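Local coordinates for protein FACT-Spt16 (Cicer arietinum, PDB 5CE6) that probably binds histones H3-H4 as the N-terminal domain of the SPT16 subunit of the histone chaperone FACT, at residues Ser23-Tyr37 with Trp76-Thr90. Sequence-based numbering, arbitrary orientation.
Sequences SIDLNTFQTRLKAFY and WLLGFEFPETIMVFT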
# COMPACT_ATOMS: atom_id res chain seq x y z
N SER A 23 -1.65 23.37 -11.81
CA SER A 23 -1.65 21.91 -11.74
C SER A 23 -0.51 21.35 -10.90
O SER A 23 -0.72 20.91 -9.77
CB SER A 23 -1.62 21.31 -13.15
OG SER A 23 -2.88 20.76 -13.50
N ILE A 24 0.70 21.37 -11.45
CA ILE A 24 1.85 20.75 -10.77
C ILE A 24 2.48 21.63 -9.70
O ILE A 24 2.85 22.78 -9.96
CB ILE A 24 2.93 20.28 -11.78
CG1 ILE A 24 2.39 19.11 -12.62
CG2 ILE A 24 4.20 19.83 -11.04
CD1 ILE A 24 3.30 18.72 -13.78
N ASP A 25 2.59 21.09 -8.49
CA ASP A 25 3.29 21.74 -7.40
C ASP A 25 4.79 21.76 -7.71
O ASP A 25 5.47 20.75 -7.51
CB ASP A 25 3.02 20.97 -6.11
CG ASP A 25 3.46 21.72 -4.87
OD1 ASP A 25 4.56 22.31 -4.86
OD2 ASP A 25 2.69 21.70 -3.89
N LEU A 26 5.29 22.89 -8.21
CA LEU A 26 6.69 22.99 -8.62
C LEU A 26 7.69 22.91 -7.47
O LEU A 26 8.80 22.41 -7.65
CB LEU A 26 6.93 24.27 -9.43
CG LEU A 26 6.16 24.38 -10.76
CD1 LEU A 26 6.58 25.60 -11.54
CD2 LEU A 26 6.35 23.12 -11.59
N ASN A 27 7.30 23.39 -6.29
CA ASN A 27 8.17 23.35 -5.12
C ASN A 27 8.40 21.92 -4.66
O ASN A 27 9.53 21.50 -4.39
CB ASN A 27 7.57 24.18 -3.98
CG ASN A 27 8.58 24.48 -2.87
OD1 ASN A 27 9.28 23.58 -2.39
ND2 ASN A 27 8.65 25.74 -2.46
N THR A 28 7.31 21.16 -4.58
CA THR A 28 7.37 19.75 -4.23
C THR A 28 8.19 18.97 -5.26
O THR A 28 9.03 18.15 -4.90
CB THR A 28 5.96 19.15 -4.14
OG1 THR A 28 5.29 19.72 -3.01
CG2 THR A 28 6.03 17.65 -3.99
N PHE A 29 7.94 19.24 -6.54
CA PHE A 29 8.68 18.61 -7.63
C PHE A 29 10.18 18.81 -7.45
O PHE A 29 10.96 17.86 -7.55
CB PHE A 29 8.22 19.17 -8.98
CG PHE A 29 9.07 18.72 -10.13
CD1 PHE A 29 8.94 17.44 -10.65
CD2 PHE A 29 9.99 19.58 -10.71
CE1 PHE A 29 9.72 17.02 -11.71
CE2 PHE A 29 10.78 19.17 -11.77
CZ PHE A 29 10.64 17.89 -12.27
N GLN A 30 10.60 20.05 -7.18
CA GLN A 30 12.02 20.36 -7.03
C GLN A 30 12.65 19.64 -5.84
O GLN A 30 13.73 19.07 -5.95
CB GLN A 30 12.24 21.88 -6.89
CG GLN A 30 12.05 22.66 -8.17
CD GLN A 30 12.29 24.15 -7.97
OE1 GLN A 30 13.43 24.61 -8.03
NE2 GLN A 30 11.22 24.90 -7.74
N THR A 31 11.96 19.69 -4.71
CA THR A 31 12.44 19.06 -3.49
C THR A 31 12.58 17.56 -3.68
O THR A 31 13.59 16.96 -3.30
CB THR A 31 11.50 19.34 -2.31
OG1 THR A 31 11.51 20.74 -2.02
CG2 THR A 31 11.95 18.58 -1.08
N ARG A 32 11.57 16.95 -4.29
CA ARG A 32 11.57 15.51 -4.49
C ARG A 32 12.51 15.05 -5.60
O ARG A 32 13.13 13.99 -5.47
CB ARG A 32 10.14 15.00 -4.66
CG ARG A 32 9.36 15.06 -3.34
CD ARG A 32 7.91 14.61 -3.46
NE ARG A 32 7.19 14.88 -2.22
CZ ARG A 32 5.88 14.70 -2.04
NH1 ARG A 32 5.12 14.25 -3.03
NH2 ARG A 32 5.32 15.00 -0.87
N LEU A 33 12.67 15.85 -6.66
CA LEU A 33 13.63 15.51 -7.71
C LEU A 33 15.05 15.53 -7.14
O LEU A 33 15.87 14.67 -7.45
CB LEU A 33 13.50 16.46 -8.92
CG LEU A 33 14.27 16.11 -10.19
CD1 LEU A 33 13.81 14.77 -10.72
CD2 LEU A 33 14.08 17.19 -11.25
N LYS A 34 15.32 16.52 -6.29
CA LYS A 34 16.61 16.62 -5.62
C LYS A 34 16.83 15.41 -4.72
O LYS A 34 17.90 14.80 -4.74
CB LYS A 34 16.67 17.91 -4.81
CG LYS A 34 18.07 18.35 -4.42
CD LYS A 34 18.25 19.84 -4.68
CE LYS A 34 17.00 20.62 -4.28
NZ LYS A 34 17.01 22.02 -4.79
N ALA A 35 15.81 15.08 -3.93
CA ALA A 35 15.88 13.93 -3.03
C ALA A 35 16.18 12.65 -3.81
O ALA A 35 17.04 11.86 -3.40
CB ALA A 35 14.58 13.78 -2.26
N PHE A 36 15.49 12.47 -4.93
CA PHE A 36 15.70 11.33 -5.82
C PHE A 36 17.14 11.30 -6.36
O PHE A 36 17.84 10.30 -6.19
CB PHE A 36 14.67 11.40 -6.97
CG PHE A 36 14.85 10.34 -8.03
CD1 PHE A 36 15.34 9.08 -7.72
CD2 PHE A 36 14.51 10.61 -9.35
CE1 PHE A 36 15.49 8.11 -8.70
CE2 PHE A 36 14.65 9.65 -10.34
CZ PHE A 36 15.15 8.40 -10.01
N TYR A 37 17.59 12.38 -7.01
CA TYR A 37 18.94 12.39 -7.57
C TYR A 37 20.04 12.21 -6.51
O TYR A 37 21.05 11.55 -6.75
CB TYR A 37 19.20 13.65 -8.40
CG TYR A 37 18.82 13.47 -9.85
CD1 TYR A 37 17.50 13.30 -10.23
CD2 TYR A 37 19.79 13.45 -10.84
CE1 TYR A 37 17.14 13.12 -11.56
CE2 TYR A 37 19.45 13.28 -12.18
CZ TYR A 37 18.13 13.11 -12.52
OH TYR A 37 17.77 12.94 -13.84
N TRP A 76 4.32 10.81 -6.74
CA TRP A 76 5.23 11.39 -5.77
C TRP A 76 5.90 12.63 -6.33
O TRP A 76 5.96 13.68 -5.69
CB TRP A 76 6.28 10.34 -5.39
CG TRP A 76 7.24 10.74 -4.30
CD1 TRP A 76 6.96 10.86 -2.97
CD2 TRP A 76 8.63 11.03 -4.46
NE1 TRP A 76 8.10 11.22 -2.29
CE2 TRP A 76 9.14 11.33 -3.18
CE3 TRP A 76 9.49 11.07 -5.56
CZ2 TRP A 76 10.48 11.67 -2.97
CZ3 TRP A 76 10.82 11.39 -5.35
CH2 TRP A 76 11.30 11.70 -4.07
N LEU A 77 6.38 12.51 -7.56
CA LEU A 77 7.17 13.57 -8.18
C LEU A 77 6.29 14.72 -8.68
O LEU A 77 6.60 15.91 -8.46
CB LEU A 77 8.00 12.99 -9.33
CG LEU A 77 9.37 13.57 -9.69
CD1 LEU A 77 10.27 13.70 -8.47
CD2 LEU A 77 10.04 12.69 -10.74
N LEU A 78 5.19 14.37 -9.35
CA LEU A 78 4.40 15.33 -10.12
C LEU A 78 3.00 15.58 -9.56
O LEU A 78 2.34 16.56 -9.92
CB LEU A 78 4.29 14.86 -11.57
CG LEU A 78 5.61 14.81 -12.34
CD1 LEU A 78 5.51 13.92 -13.57
CD2 LEU A 78 6.05 16.21 -12.73
N GLY A 79 2.54 14.69 -8.68
CA GLY A 79 1.25 14.87 -8.03
C GLY A 79 0.08 14.35 -8.84
O GLY A 79 -1.07 14.51 -8.44
N PHE A 80 0.37 13.74 -9.99
CA PHE A 80 -0.66 13.23 -10.89
C PHE A 80 -0.16 11.98 -11.61
O PHE A 80 1.05 11.80 -11.78
CB PHE A 80 -1.04 14.27 -11.96
CG PHE A 80 -1.57 15.55 -11.40
CD1 PHE A 80 -2.91 15.68 -11.04
CD2 PHE A 80 -0.73 16.65 -11.23
CE1 PHE A 80 -3.39 16.87 -10.52
CE2 PHE A 80 -1.20 17.83 -10.71
CZ PHE A 80 -2.54 17.95 -10.36
N GLU A 81 -1.09 11.14 -12.03
CA GLU A 81 -0.75 10.00 -12.86
C GLU A 81 -0.50 10.48 -14.28
O GLU A 81 -1.12 11.44 -14.74
CB GLU A 81 -1.89 8.99 -12.90
CG GLU A 81 -2.07 8.20 -11.62
CD GLU A 81 -3.08 7.09 -11.77
OE1 GLU A 81 -2.82 6.14 -12.55
OE2 GLU A 81 -4.14 7.16 -11.12
N PHE A 82 0.41 9.80 -14.97
CA PHE A 82 0.67 10.04 -16.38
C PHE A 82 0.61 8.70 -17.10
O PHE A 82 1.63 8.05 -17.31
CB PHE A 82 2.05 10.70 -16.56
CG PHE A 82 2.06 12.18 -16.26
CD1 PHE A 82 2.04 12.65 -14.95
CD2 PHE A 82 2.13 13.11 -17.29
CE1 PHE A 82 2.07 14.01 -14.68
CE2 PHE A 82 2.15 14.47 -17.04
CZ PHE A 82 2.13 14.93 -15.73
N PRO A 83 -0.61 8.25 -17.45
CA PRO A 83 -0.75 6.95 -18.10
C PRO A 83 -0.13 6.97 -19.49
O PRO A 83 0.03 8.05 -20.07
CB PRO A 83 -2.27 6.77 -18.21
CG PRO A 83 -2.86 7.74 -17.21
CD PRO A 83 -1.91 8.90 -17.23
N GLU A 84 0.21 5.79 -20.01
CA GLU A 84 0.88 5.64 -21.29
C GLU A 84 2.04 6.64 -21.47
O GLU A 84 2.15 7.33 -22.50
CB GLU A 84 -0.11 5.71 -22.45
CG GLU A 84 0.36 5.00 -23.70
CD GLU A 84 -0.67 4.99 -24.81
OE1 GLU A 84 -1.24 6.06 -25.11
OE2 GLU A 84 -0.91 3.90 -25.37
N THR A 85 2.90 6.70 -20.46
CA THR A 85 4.02 7.62 -20.46
C THR A 85 5.29 6.88 -20.04
O THR A 85 5.26 6.06 -19.13
CB THR A 85 3.77 8.81 -19.50
OG1 THR A 85 2.66 9.58 -19.97
CG2 THR A 85 4.98 9.72 -19.40
N ILE A 86 6.39 7.17 -20.73
CA ILE A 86 7.70 6.65 -20.33
C ILE A 86 8.57 7.83 -19.89
O ILE A 86 8.64 8.85 -20.57
CB ILE A 86 8.38 5.96 -21.51
CG1 ILE A 86 7.57 4.74 -21.96
CG2 ILE A 86 9.81 5.58 -21.17
CD1 ILE A 86 7.89 4.31 -23.40
N MET A 87 9.24 7.69 -18.75
CA MET A 87 10.14 8.74 -18.28
C MET A 87 11.50 8.14 -17.97
O MET A 87 11.59 7.15 -17.23
CB MET A 87 9.56 9.43 -17.04
CG MET A 87 10.41 10.53 -16.47
SD MET A 87 9.43 11.56 -15.35
CE MET A 87 8.89 10.35 -14.15
N VAL A 88 12.55 8.74 -18.52
CA VAL A 88 13.91 8.24 -18.33
C VAL A 88 14.82 9.31 -17.74
O VAL A 88 15.04 10.37 -18.33
CB VAL A 88 14.52 7.72 -19.65
CG1 VAL A 88 15.96 7.30 -19.42
CG2 VAL A 88 13.71 6.55 -20.18
N PHE A 89 15.37 9.00 -16.57
CA PHE A 89 16.27 9.92 -15.88
C PHE A 89 17.70 9.60 -16.25
O PHE A 89 18.10 8.44 -16.20
CB PHE A 89 16.11 9.77 -14.37
CG PHE A 89 14.72 10.00 -13.89
CD1 PHE A 89 13.82 8.95 -13.78
CD2 PHE A 89 14.30 11.28 -13.55
CE1 PHE A 89 12.52 9.16 -13.34
CE2 PHE A 89 13.02 11.51 -13.11
CZ PHE A 89 12.12 10.45 -13.00
N THR A 90 18.47 10.62 -16.63
CA THR A 90 19.91 10.46 -16.80
C THR A 90 20.60 11.50 -15.92
O THR A 90 19.94 12.28 -15.25
CB THR A 90 20.36 10.63 -18.28
OG1 THR A 90 20.37 12.01 -18.65
CG2 THR A 90 19.47 9.85 -19.23
O HOH W 1 5.06 17.77 -7.49
O HOH W 2 1.76 18.36 -8.10
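Phe29 on helix 26-37 meets Leu77 at the end of helix 69-78, their CA atoms 5.3 Å apart, while strand 85-89 runs at 58° to helix 26-37. The extended chain of Arg32 lies over one face of the Trp76 indole, with Arg32 CD 3.6 Å from the centroid of the five-membered ring in a CH-pi contact; beyond it the guanidinium stacks nearly parallel to the indole, off-centre. Arg32 NH1 then gives a nearly straight hydrogen bond (169°) to a lone pair of Trp76 O, 2.8 Å away, so one residue grips both ring and backbone. With an alanine in place of Trp76, the Arg32 chain would probably lose the indole it lies on, leaving the guanidinium freer to turn away from the carbonyl. Farther along, Phe36, its CG anti to the backbone N (chi1 176°), drives CE2 over the centre of the Phe89 ring, a T-shaped pair with centroids 4.8 Å apart. Tyr37 OH donates to Thr90 O at 2.7 Å. At the other end one water links the backbone O of Asp25 to Leu77 O, a second links its backbone N to Leu78 O, and Ile24 CD1 packs on Leu78 CD2. The first helix packs against a helix end and a central sheet strand within the alpha/beta, AMP_N-like N-terminal lobe of SPT16.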